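Local coordinates for protein FACT complex subunit SPT16 (Ashbya gossypii, PDB 6A8M) that probably helps reorganize nucleosomes as a histone-chaperone subunit of the FACT complex, this chain being the N-terminal part of the subunit, with an M24 peptidase-like domain, at residues K194-L199 and R304-D309; S200-R205 and A216-N221; N284-A289 and D312-N317; L322-E327 and L399-L404. One frame throughout, in Å; residues are numbered along the deposited sequence.

In the fold
All four contacts lie in the M24 peptidase-like domain. Contacts 1 and 2 share helix 179-208, and their centres are about 9 Å apart. Phe306 of contact 1 joins them by packing on Ser200 and Leu203. Contact 3 reaches the same sheet as contact 1, about 12 Å away between centres; Phe306 and Ile308 bond to Ile287 and Gly285 through the backbone. Contacts 3 and 4 share helix 312-332, with centres about 11 Å apart. Contacts 2 and 4 are the most distant pair, about 23 Å between centres. Asp419 links contacts 1 and 4: it pairs with Arg304 and with Gln325. No bound metal or ligand takes part in these contacts.

Contact 1 (K194-L199 and R304-D309); sequences KFMNLL and RTFLID
Arg304 NH2 is gripped twice, by a salt bridge to Asp419 and a hydrogen bond to the backbone oxygen of Tyr434, while the stem of the same side chain meets Met196. Arg304 NE adds a bond to the backbone oxygen of Thr435. These bonds fix the head of the side chain and leave its aliphatic part to face the helix. Met196 CG lies 3.9 Å from Arg304 CG. The methyl CE of Met196 also comes to 4.0 Å from the backbone N of Arg304.

The sulfur of Met196 makes a Met-aromatic contact with Phe306. It sits at the ring edge, 82° off the ring normal. Met196 SD is 3.9 Å from Phe306 CZ, the far corner of the ring. Met196 CG is anti to the backbone N (chi1 -175°), and bends at chi2 and chi3 turn the sulfur to face the cleft between the Arg304 stem and the Phe306 edge. In the pita-bread fold of the M24 family, helices cover curved antiparallel sheets, and here helix 179-208 covers strand 298-308. The two segments run nearly parallel, 21° apart, with their axes 11.1 Å from each other. With an alanine at Met196, the edge of Phe306 would probably lose its sulfur partner and a gap would open beside the Arg304 stem. One helical turn on, Leu199 CD2 approaches Phe306 CE2 at 4.1 Å. The same leucine also touches Ala289 on the neighbouring strand.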
loop_
_atom_site.group_PDB
_atom_site.type_symbol
_atom_site.label_atom_id
_atom_site.label_comp_id
_atom_site.label_asym_id
_atom_site.label_seq_id
_atom_site.Cartn_x
_atom_site.Cartn_y
_atom_site.Cartn_z
ATOM N N LYS A 194 -8.583 7.592 13.577
ATOM C CA LYS A 194 -8.928 7.222 14.950
ATOM C C LYS A 194 -7.688 6.864 15.750
ATOM O O LYS A 194 -7.587 7.205 16.932
ATOM C CB LYS A 194 -9.883 6.035 14.970
ATOM C CG LYS A 194 -11.241 6.325 14.394
ATOM C CD LYS A 194 -11.902 7.433 15.165
ATOM C CE LYS A 194 -13.381 7.342 15.020
ATOM N NZ LYS A 194 -14.028 8.330 15.927
ATOM N N PHE A 195 -6.772 6.127 15.135
ATOM C CA PHE A 195 -5.552 5.731 15.827
ATOM C C PHE A 195 -4.586 6.896 15.996
ATOM O O PHE A 195 -3.885 6.962 17.015
ATOM C CB PHE A 195 -4.921 4.537 15.104
ATOM C CG PHE A 195 -5.654 3.260 15.387
ATOM C CD1 PHE A 195 -5.456 2.608 16.594
ATOM C CD2 PHE A 195 -6.600 2.770 14.511
ATOM C CE1 PHE A 195 -6.176 1.457 16.914
ATOM C CE2 PHE A 195 -7.317 1.626 14.818
ATOM C CZ PHE A 195 -7.103 0.968 16.016
ATOM N N MET A 196 -4.535 7.835 15.041
ATOM C CA MET A 196 -3.740 9.039 15.290
ATOM C C MET A 196 -4.299 9.821 16.478
ATOM O O MET A 196 -3.534 10.348 17.304
ATOM C CB MET A 196 -3.671 9.919 14.031
ATOM C CG MET A 196 -2.753 11.148 14.186
ATOM S SD MET A 196 -1.052 10.756 14.686
ATOM C CE MET A 196 -0.397 10.103 13.157
ATOM N N ASN A 197 -5.631 9.891 16.597
ATOM C CA ASN A 197 -6.229 10.529 17.767
ATOM C C ASN A 197 -5.795 9.839 19.055
ATOM O O ASN A 197 -5.457 10.506 20.041
ATOM C CB ASN A 197 -7.751 10.532 17.680
ATOM C CG ASN A 197 -8.378 11.145 18.928
ATOM O OD1 ASN A 197 -8.215 12.337 19.174
ATOM N ND2 ASN A 197 -9.036 10.324 19.751
ATOM N N LEU A 198 -5.842 8.500 19.076
ATOM C CA LEU A 198 -5.428 7.755 20.263
ATOM C C LEU A 198 -3.968 8.009 20.559
ATOM O O LEU A 198 -3.573 8.146 21.721
ATOM C CB LEU A 198 -5.627 6.257 20.061
ATOM C CG LEU A 198 -7.000 5.631 20.175
ATOM C CD1 LEU A 198 -6.842 4.156 19.876
ATOM C CD2 LEU A 198 -7.590 5.850 21.570
ATOM N N LEU A 199 -3.158 8.059 19.503
ATOM C CA LEU A 199 -1.738 8.311 19.658
ATOM C C LEU A 199 -1.503 9.671 20.290
ATOM O O LEU A 199 -0.690 9.807 21.207
ATOM C CB LEU A 199 -1.051 8.229 18.301
ATOM C CG LEU A 199 0.467 8.205 18.338
ATOM C CD1 LEU A 199 0.946 7.465 17.094
ATOM C CD2 LEU A 199 1.046 9.619 18.373
ATOM N N ARG A 304 1.651 13.145 11.530
ATOM C CA ARG A 304 1.461 14.450 12.150
ATOM C C ARG A 304 2.734 14.812 12.890
ATOM O O ARG A 304 3.516 13.937 13.299
ATOM C CB ARG A 304 0.271 14.455 13.131
ATOM C CG ARG A 304 -1.066 14.207 12.442
ATOM C CD ARG A 304 -1.408 15.400 11.572
ATOM N NE ARG A 304 -2.733 15.363 10.946
ATOM C CZ ARG A 304 -2.922 15.009 9.676
ATOM N NH1 ARG A 304 -1.876 14.606 8.933
ATOM N NH2 ARG A 304 -4.142 15.058 9.140
ATOM N N THR A 305 2.928 16.110 13.078
ATOM C CA THR A 305 3.962 16.624 13.966
ATOM C C THR A 305 3.264 17.262 15.162
ATOM O O THR A 305 2.309 18.032 14.992
ATOM C CB THR A 305 4.838 17.663 13.251
ATOM O OG1 THR A 305 5.448 17.078 12.102
ATOM C CG2 THR A 305 5.938 18.171 14.179
ATOM N N PHE A 306 3.702 16.914 16.365
ATOM C CA PHE A 306 3.192 17.539 17.572
ATOM C C PHE A 306 4.282 18.453 18.124
ATOM O O PHE A 306 5.469 18.117 18.062
ATOM C CB PHE A 306 2.753 16.488 18.586
ATOM C CG PHE A 306 1.703 15.554 18.056
ATOM C CD1 PHE A 306 0.365 15.925 18.039
ATOM C CD2 PHE A 306 2.058 14.325 17.537
ATOM C CE1 PHE A 306 -0.623 15.063 17.525
ATOM C CE2 PHE A 306 1.100 13.469 17.000
ATOM C CZ PHE A 306 -0.246 13.825 16.999
ATOM N N LEU A 307 3.880 19.636 18.586
ATOM C CA LEU A 307 4.807 20.655 19.074
ATOM C C LEU A 307 4.605 20.839 20.572
ATOM O O LEU A 307 3.478 21.065 21.024
ATOM C CB LEU A 307 4.599 21.991 18.346
ATOM C CG LEU A 307 4.621 21.960 16.820
ATOM C CD1 LEU A 307 4.297 23.353 16.263
ATOM C CD2 LEU A 307 5.970 21.504 16.355
ATOM N N ILE A 308 5.687 20.717 21.338
ATOM C CA ILE A 308 5.664 20.907 22.787
ATOM C C ILE A 308 6.515 22.125 23.087
ATOM O O ILE A 308 7.739 22.079 22.922
ATOM C CB ILE A 308 6.215 19.694 23.545
ATOM C CG1 ILE A 308 5.612 18.385 23.005
ATOM C CG2 ILE A 308 6.047 19.905 25.051
ATOM C CD1 ILE A 308 4.117 18.343 23.003
ATOM N N ASP A 309 5.884 23.204 23.554
ATOM C CA ASP A 309 6.572 24.458 23.826
ATOM C C ASP A 309 7.517 24.824 22.677
ATOM O O ASP A 309 8.702 25.089 22.902
ATOM C CB ASP A 309 7.335 24.365 25.140
ATOM C CG ASP A 309 6.414 24.282 26.339
ATOM O OD1 ASP A 309 5.485 25.103 26.410
ATOM O OD2 ASP A 309 6.613 23.403 27.206
#

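Contact 2 (S200-R205 and A216-N221)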
loop_
_atom_site.group_PDB
_atom_site.type_symbol
_atom_site.label_atom_id
_atom_site.label_comp_id
_atom_site.label_asym_id
_atom_site.label_seq_id
_atom_site.Cartn_x
_atom_site.Cartn_y
_atom_site.Cartn_z
ATOM N N SER A 200 -2.172 10.700 19.779
ATOM C CA SER A 200 -1.970 12.029 20.345
ATOM C C SER A 200 -2.315 12.044 21.833
ATOM O O SER A 200 -1.561 12.584 22.645
ATOM C CB SER A 200 -2.799 13.065 19.590
ATOM O OG SER A 200 -2.695 14.336 20.230
ATOM N N ASP A 201 -3.457 11.454 22.212
ATOM C CA ASP A 201 -3.868 11.462 23.617
ATOM C C ASP A 201 -2.837 10.780 24.504
ATOM O O ASP A 201 -2.546 11.261 25.607
ATOM C CB ASP A 201 -5.225 10.778 23.785
ATOM C CG ASP A 201 -6.364 11.628 23.295
ATOM O OD1 ASP A 201 -6.112 12.799 22.928
ATOM O OD2 ASP A 201 -7.509 11.126 23.269
ATOM N N GLU A 202 -2.293 9.648 24.049
ATOM C CA GLU A 202 -1.286 8.927 24.825
ATOM C C GLU A 202 0.020 9.708 24.901
ATOM O O GLU A 202 0.674 9.749 25.952
ATOM C CB GLU A 202 -1.034 7.553 24.215
ATOM C CG GLU A 202 -2.063 6.504 24.564
ATOM C CD GLU A 202 -1.418 5.194 25.010
ATOM O OE1 GLU A 202 -0.232 5.216 25.422
ATOM O OE2 GLU A 202 -2.102 4.144 24.951
ATOM N N LEU A 203 0.426 10.304 23.785
ATOM C CA LEU A 203 1.628 11.123 23.772
ATOM C C LEU A 203 1.524 12.265 24.774
ATOM O O LEU A 203 2.394 12.441 25.636
ATOM C CB LEU A 203 1.843 11.653 22.355
ATOM C CG LEU A 203 2.970 12.656 22.183
ATOM C CD1 LEU A 203 4.275 12.010 22.605
ATOM C CD2 LEU A 203 3.027 13.091 20.730
ATOM N N VAL A 204 0.453 13.051 24.681
ATOM C CA VAL A 204 0.308 14.222 25.541
ATOM C C VAL A 204 0.320 13.808 27.003
ATOM O O VAL A 204 0.907 14.492 27.852
ATOM C CB VAL A 204 -0.970 14.996 25.166
ATOM C CG1 VAL A 204 -1.372 15.977 26.271
ATOM C CG2 VAL A 204 -0.736 15.729 23.885
ATOM N N ARG A 205 -0.299 12.672 27.322
ATOM C CA ARG A 205 -0.307 12.219 28.713
ATOM C C ARG A 205 1.098 11.852 29.171
ATOM O O ARG A 205 1.537 12.273 30.247
ATOM C CB ARG A 205 -1.263 11.037 28.880
ATOM N N ALA A 216 9.585 3.838 21.140
ATOM C CA ALA A 216 9.130 2.543 20.644
ATOM C C ALA A 216 8.131 1.895 21.602
ATOM O O ALA A 216 7.178 1.243 21.161
ATOM C CB ALA A 216 10.335 1.629 20.400
ATOM N N LYS A 217 8.313 2.076 22.906
ATOM C CA LYS A 217 7.326 1.568 23.861
ATOM C C LYS A 217 5.988 2.280 23.700
ATOM O O LYS A 217 4.923 1.644 23.721
ATOM C CB LYS A 217 7.848 1.740 25.284
ATOM C CG LYS A 217 6.889 1.268 26.363
ATOM C CD LYS A 217 6.548 -0.196 26.177
ATOM C CE LYS A 217 5.577 -0.652 27.256
ATOM N NZ LYS A 217 5.000 -1.976 26.947
ATOM N N LEU A 218 6.024 3.603 23.526
ATOM C CA LEU A 218 4.796 4.356 23.318
ATOM C C LEU A 218 4.084 3.922 22.039
ATOM O O LEU A 218 2.862 3.738 22.040
ATOM C CB LEU A 218 5.119 5.849 23.281
ATOM C CG LEU A 218 3.955 6.809 23.070
ATOM C CD1 LEU A 218 2.942 6.656 24.195
ATOM C CD2 LEU A 218 4.478 8.242 22.995
ATOM N N SER A 219 4.818 3.761 20.932
ATOM C CA SER A 219 4.130 3.375 19.703
ATOM C C SER A 219 3.620 1.950 19.806
ATOM O O SER A 219 2.581 1.624 19.227
ATOM C CB SER A 219 5.028 3.544 18.470
ATOM O OG SER A 219 6.103 2.614 18.444
ATOM N N ASP A 220 4.323 1.097 20.567
ATOM C CA ASP A 220 3.823 -0.258 20.767
ATOM C C ASP A 220 2.507 -0.236 21.531
ATOM O O ASP A 220 1.602 -1.034 21.252
ATOM C CB ASP A 220 4.870 -1.095 21.509
ATOM C CG ASP A 220 4.419 -2.525 21.748
ATOM O OD1 ASP A 220 4.456 -3.313 20.797
ATOM O OD2 ASP A 220 4.049 -2.863 22.888
ATOM N N ASN A 221 2.385 0.662 22.518
ATOM C CA ASN A 221 1.133 0.765 23.263
ATOM C C ASN A 221 -0.035 1.049 22.325
ATOM O O ASN A 221 -1.084 0.392 22.391
ATOM C CB ASN A 221 1.240 1.869 24.313
ATOM C CG ASN A 221 2.169 1.508 25.453
ATOM O OD1 ASN A 221 2.623 0.372 25.557
ATOM N ND2 ASN A 221 2.441 2.473 26.323
#
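Leu203 and Leu218 form the tight, buried part of this contact. Their side chains cross at about a right angle, and Leu203 CD1 meets Leu218 CD2 at 3.8 Å. The same CD2 of Leu218 also reaches the backbone, 4.1 Å from Leu203 CA. Leu218 holds its CG anti to the backbone N (chi1 -180°), which carries both methyls across to the other helix. Its two branches divide the work: CD2 faces Leu203, and CD1 faces Glu202.

The pair belongs to a roughly antiparallel helical hairpin. Helix 179-208 leads through a short connection into helix 215-224. The two segments run at 143° to each other, with axes 10.3 Å apart. The buried side of the hairpin continues into the domain, where Leu203 touches Leu281, and Leu218 touches Ile262.

The other side is more open to solvent, and there a carboxylate lies against carbon. Glu202 passes alongside Leu218 in the opposite direction, and Glu202 OE1 lies 3.7 Å from Leu218 CD1. Glu202 OE1 is also 3.8 Å from Asn221 CB, so across this contact the carboxylate meets carbon. The side chains of Glu202 and Asn221 cross at about a right angle, with the carboxylate and amide planes turned 43° from each other. Glu202 also touches Glu225 nearby.

Contact 3 (N284-A289 and D312-N317); sequences NGCILA and DEMTDN
Gly285 and Cys286 offer Met314 the flat peptide group that links them. The thioether sulfur lies over one face of that peptide, shifted toward Gly285 CA, with Met314 SD 4.2 Å from Gly285 C. The thiol of Cys286 projects on the same side of the peptide. The two sulfurs meet there, Met314 SD 4.0 Å from Cys286 SG. The closest approach is at the glycine end, where Met314 SD is 3.8 Å from Gly285 CA. The methyl follows, with Met314 CE 4.2 Å from Gly285 CA.

Met314 reaches this far because its chain is extended beyond CG (chi2 172°). Gly285 has a positive phi of 67° and no side chain; a beta carbon there would probably come close to the Met314 methyl. Tyr413 and Leu415 of strand 412-424 also border Cys286, and Tyr413 touches Met314 too. Replacing Met314 with an alanine would probably uncover the Gly285-Cys286 peptide and leave the Cys286 thiol without its sulfur neighbour.

At the start of the helix, the backbone N of Met314 is held by the Ser311 hydroxyl. On the strand side, Gly285 bonds to Ile308 through the backbone. Strands 285-295 and 298-308 thus form a beta-hairpin, and helix 312-332, next in the chain, turns back to pack its first turn on the opening residues of the first strand, a beta-beta-alpha arrangement within the M24 domain.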
loop_
_atom_site.group_PDB
_atom_site.type_symbol
_atom_site.label_atom_id
_atom_site.label_comp_id
_atom_site.label_asym_id
_atom_site.label_seq_id
_atom_site.Cartn_x
_atom_site.Cartn_y
_atom_site.Cartn_z
ATOM N N ASN A 284 9.664 17.800 24.327
ATOM C CA ASN A 284 9.978 19.178 23.983
ATOM C C ASN A 284 10.093 19.278 22.474
ATOM O O ASN A 284 10.448 18.304 21.809
ATOM C CB ASN A 284 11.290 19.644 24.610
ATOM C CG ASN A 284 11.070 20.482 25.828
ATOM O OD1 ASN A 284 10.545 21.601 25.744
ATOM N ND2 ASN A 284 11.465 19.954 26.982
ATOM N N GLY A 285 9.818 20.469 21.949
ATOM C CA GLY A 285 10.063 20.716 20.531
ATOM C C GLY A 285 9.140 19.904 19.640
ATOM O O GLY A 285 7.925 19.866 19.852
ATOM N N CYS A 286 9.704 19.243 18.622
ATOM C CA CYS A 286 8.907 18.501 17.646
ATOM C C CYS A 286 8.899 16.997 17.930
ATOM O O CYS A 286 9.937 16.394 18.236
ATOM C CB CYS A 286 9.419 18.755 16.222
ATOM S SG CYS A 286 9.345 20.491 15.726
ATOM N N ILE A 287 7.711 16.395 17.828
ATOM C CA ILE A 287 7.537 14.951 17.948
ATOM C C ILE A 287 6.778 14.457 16.723
ATOM O O ILE A 287 5.708 14.988 16.395
ATOM C CB ILE A 287 6.792 14.579 19.239
ATOM C CG1 ILE A 287 7.572 15.129 20.438
ATOM C CG2 ILE A 287 6.565 13.057 19.315
ATOM C CD1 ILE A 287 6.860 14.970 21.754
ATOM N N LEU A 288 7.338 13.462 16.038
ATOM C CA LEU A 288 6.761 12.935 14.811
ATOM C C LEU A 288 5.986 11.659 15.095
ATOM O O LEU A 288 6.463 10.769 15.813
ATOM C CB LEU A 288 7.846 12.634 13.777
ATOM C CG LEU A 288 8.840 13.761 13.468
ATOM C CD1 LEU A 288 9.722 13.321 12.306
ATOM C CD2 LEU A 288 8.161 15.080 13.161
ATOM N N ALA A 289 4.808 11.549 14.490
ATOM C CA ALA A 289 4.008 10.344 14.625
ATOM C C ALA A 289 3.442 9.947 13.274
ATOM O O ALA A 289 3.076 10.812 12.470
ATOM C CB ALA A 289 2.870 10.558 15.623
ATOM N N ASP A 312 9.919 29.755 18.044
ATOM C CA ASP A 312 9.294 30.494 16.947
ATOM C C ASP A 312 9.700 29.931 15.593
ATOM O O ASP A 312 8.894 29.916 14.653
ATOM C CB ASP A 312 9.649 31.982 17.013
ATOM C CG ASP A 312 9.005 32.692 18.184
ATOM O OD1 ASP A 312 7.963 32.208 18.686
ATOM O OD2 ASP A 312 9.533 33.752 18.588
ATOM N N GLU A 313 10.952 29.478 15.453
ATOM C CA GLU A 313 11.324 28.898 14.166
ATOM C C GLU A 313 10.574 27.597 13.910
ATOM O O GLU A 313 10.202 27.309 12.764
ATOM C CB GLU A 313 12.838 28.687 14.094
ATOM C CG GLU A 313 13.610 30.002 14.020
ATOM C CD GLU A 313 15.105 29.828 14.144
ATOM O OE1 GLU A 313 15.569 28.666 14.150
ATOM O OE2 GLU A 313 15.808 30.865 14.241
ATOM N N MET A 314 10.311 26.814 14.960
ATOM C CA MET A 314 9.540 25.591 14.773
ATOM C C MET A 314 8.119 25.895 14.325
ATOM O O MET A 314 7.605 25.249 13.401
ATOM C CB MET A 314 9.523 24.770 16.059
ATOM C CG MET A 314 10.862 24.222 16.433
ATOM S SD MET A 314 10.803 23.466 18.053
ATOM C CE MET A 314 12.552 23.329 18.391
ATOM N N THR A 315 7.469 26.886 14.944
ATOM C CA THR A 315 6.083 27.170 14.563
ATOM C C THR A 315 6.018 27.781 13.175
ATOM O O THR A 315 5.117 27.466 12.402
ATOM C CB THR A 315 5.394 28.091 15.577
ATOM O OG1 THR A 315 5.951 29.418 15.525
ATOM C CG2 THR A 315 5.505 27.509 16.961
ATOM N N ASP A 316 6.982 28.631 12.835
ATOM C CA ASP A 316 6.993 29.220 11.499
ATOM C C ASP A 316 7.177 28.139 10.437
ATOM O O ASP A 316 6.511 28.152 9.394
ATOM C CB ASP A 316 8.100 30.274 11.407
ATOM C CG ASP A 316 7.792 31.537 12.211
ATOM O OD1 ASP A 316 6.651 31.684 12.698
ATOM O OD2 ASP A 316 8.703 32.392 12.345
ATOM N N ASN A 317 8.075 27.189 10.689
ATOM C CA ASN A 317 8.308 26.150 9.697
ATOM C C ASN A 317 7.180 25.136 9.671
ATOM O O ASN A 317 6.895 24.576 8.611
ATOM C CB ASN A 317 9.655 25.488 9.945
ATOM C CG ASN A 317 10.805 26.418 9.600
ATOM O OD1 ASN A 317 10.643 27.338 8.785
ATOM N ND2 ASN A 317 11.948 26.228 10.249
#

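Contact 4 (L322-E327 and L399-L404); sequences LLLQEE and LGFNNL
Leu324 meets both Leu399 and Phe401 through one methyl. Leu324 CD2 is 3.4 Å from Leu399 CD1, tighter than usual van der Waals contact. Leu324 CG adds a second touch at 3.7 Å from the same Leu399 CD1. The same methyl also reaches the Phe401 ring at its edge, near the ring plane, with Leu324 CD2 3.7 Å from Phe401 CZ. Leu324 CG stands anti to the backbone N (chi1 172°), which points the branch at both strand residues. Leu399 has chi1 at 34°, away from a staggered position, in keeping with the close fit.

Gln325 lies at the border of this apolar group. Gln325 CG is 4.4 Å from Leu399 CD2, a loose touch. The amide end turns elsewhere: NE2 bonds to Asp419 and OE1 to Lys436, so both ends of this buried amide are satisfied, which limits how it can turn.

The next shell closes around these side chains: Leu321 and Ile328 of the same helix touch Leu399, Tyr349 of helix 339-353 touches Leu324, and the Phe361 ring meets that of Phe401. Backbone bonds to Leu417 and Leu415 hold Leu399 and Phe401 in the sheet. The helix and strand segments run roughly antiparallel, at 145°, with axes 10.1 Å apart and helix 312-332 lying on the antiparallel sheet, as helices do in the pita-bread fold of the M24 family.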
loop_
_atom_site.group_PDB
_atom_site.type_symbol
_atom_site.label_atom_id
_atom_site.label_comp_id
_atom_site.label_asym_id
_atom_site.label_seq_id
_atom_site.Cartn_x
_atom_site.Cartn_y
_atom_site.Cartn_z
ATOM N N LEU A 322 2.430 23.177 6.410
ATOM C CA LEU A 322 1.013 23.100 6.055
ATOM C C LEU A 322 0.739 23.715 4.692
ATOM O O LEU A 322 -0.018 23.149 3.888
ATOM C CB LEU A 322 0.160 23.811 7.101
ATOM C CG LEU A 322 -0.103 23.093 8.409
ATOM C CD1 LEU A 322 -0.910 24.026 9.330
ATOM C CD2 LEU A 322 -0.834 21.768 8.170
ATOM N N LEU A 323 1.309 24.897 4.438
ATOM C CA LEU A 323 1.122 25.583 3.161
ATOM C C LEU A 323 1.698 24.774 2.013
ATOM O O LEU A 323 1.123 24.738 0.921
ATOM C CB LEU A 323 1.777 26.968 3.211
ATOM C CG LEU A 323 1.154 27.932 4.230
ATOM C CD1 LEU A 323 1.870 29.257 4.263
ATOM C CD2 LEU A 323 -0.322 28.132 3.892
ATOM N N LEU A 324 2.829 24.108 2.246
ATOM C CA LEU A 324 3.441 23.281 1.208
ATOM C C LEU A 324 2.566 22.082 0.870
ATOM O O LEU A 324 2.373 21.747 -0.309
ATOM C CB LEU A 324 4.831 22.826 1.667
ATOM C CG LEU A 324 5.511 21.786 0.768
ATOM C CD1 LEU A 324 5.786 22.440 -0.599
ATOM C CD2 LEU A 324 6.810 21.309 1.384
ATOM N N GLN A 325 2.044 21.400 1.892
ATOM C CA GLN A 325 1.152 20.277 1.620
ATOM C C GLN A 325 -0.059 20.737 0.826
ATOM O O GLN A 325 -0.482 20.072 -0.127
ATOM C CB GLN A 325 0.704 19.609 2.926
ATOM C CG GLN A 325 0.001 18.269 2.645
ATOM C CD GLN A 325 -0.891 17.786 3.769
ATOM O OE1 GLN A 325 -1.712 18.544 4.307
ATOM N NE2 GLN A 325 -0.762 16.508 4.108
ATOM N N GLU A 326 -0.617 21.884 1.200
ATOM C CA GLU A 326 -1.759 22.426 0.473
ATOM C C GLU A 326 -1.404 22.704 -0.984
ATOM O O GLU A 326 -2.191 22.403 -1.889
ATOM C CB GLU A 326 -2.253 23.696 1.169
ATOM C CG GLU A 326 -3.370 24.421 0.432
ATOM C CD GLU A 326 -4.678 23.649 0.432
ATOM O OE1 GLU A 326 -4.937 22.902 1.396
ATOM O OE2 GLU A 326 -5.446 23.787 -0.544
ATOM N N GLU A 327 -0.217 23.273 -1.227
ATOM C CA GLU A 327 0.232 23.504 -2.598
ATOM C C GLU A 327 0.300 22.198 -3.377
ATOM O O GLU A 327 -0.118 22.135 -4.537
ATOM C CB GLU A 327 1.594 24.209 -2.574
ATOM C CG GLU A 327 2.400 24.172 -3.889
ATOM C CD GLU A 327 1.824 25.026 -5.012
ATOM O OE1 GLU A 327 0.835 25.748 -4.782
ATOM O OE2 GLU A 327 2.370 24.985 -6.141
ATOM N N LEU A 399 5.422 14.319 3.465
ATOM C CA LEU A 399 6.589 15.163 3.301
ATOM C C LEU A 399 7.243 15.434 4.637
ATOM O O LEU A 399 6.607 15.425 5.685
ATOM C CB LEU A 399 6.278 16.477 2.611
ATOM C CG LEU A 399 4.942 17.159 2.833
ATOM C CD1 LEU A 399 5.090 18.642 2.660
ATOM C CD2 LEU A 399 3.967 16.647 1.811
ATOM N N GLY A 400 8.539 15.674 4.576
ATOM C CA GLY A 400 9.313 15.778 5.792
ATOM C C GLY A 400 10.513 16.663 5.576
ATOM O O GLY A 400 10.979 16.847 4.447
ATOM N N PHE A 401 10.981 17.244 6.682
ATOM C CA PHE A 401 12.226 17.999 6.726
ATOM C C PHE A 401 13.028 17.437 7.893
ATOM O O PHE A 401 12.486 17.288 8.994
ATOM C CB PHE A 401 11.968 19.492 6.917
ATOM C CG PHE A 401 11.179 20.119 5.800
ATOM C CD1 PHE A 401 11.818 20.582 4.670
ATOM C CD2 PHE A 401 9.793 20.229 5.876
ATOM C CE1 PHE A 401 11.095 21.153 3.621
ATOM C CE2 PHE A 401 9.064 20.802 4.828
ATOM C CZ PHE A 401 9.717 21.256 3.703
ATOM N N ASN A 402 14.295 17.114 7.663
ATOM C CA ASN A 402 15.105 16.523 8.720
ATOM C C ASN A 402 16.340 17.384 8.956
ATOM O O ASN A 402 16.665 18.287 8.174
ATOM C CB ASN A 402 15.476 15.074 8.376
ATOM C CG ASN A 402 15.850 14.227 9.616
ATOM O OD1 ASN A 402 15.862 14.711 10.750
ATOM N ND2 ASN A 402 16.139 12.951 9.384
ATOM N N ASN A 403 16.999 17.128 10.085
ATOM C CA ASN A 403 18.302 17.742 10.374
ATOM C C ASN A 403 18.190 19.261 10.474
ATOM O O ASN A 403 19.034 20.009 9.968
ATOM C CB ASN A 403 19.348 17.336 9.329
ATOM C CG ASN A 403 19.574 15.837 9.293
ATOM O OD1 ASN A 403 20.093 15.271 10.244
ATOM N ND2 ASN A 403 19.199 15.192 8.189
ATOM N N LEU A 404 17.151 19.718 11.150
ATOM C CA LEU A 404 16.982 21.125 11.466
ATOM C C LEU A 404 17.444 21.380 12.893
ATOM O O LEU A 404 17.413 20.487 13.740
ATOM C CB LEU A 404 15.517 21.535 11.309
ATOM C CG LEU A 404 14.942 21.180 9.939
ATOM C CD1 LEU A 404 13.483 21.588 9.865
ATOM C CD2 LEU A 404 15.787 21.893 8.877
#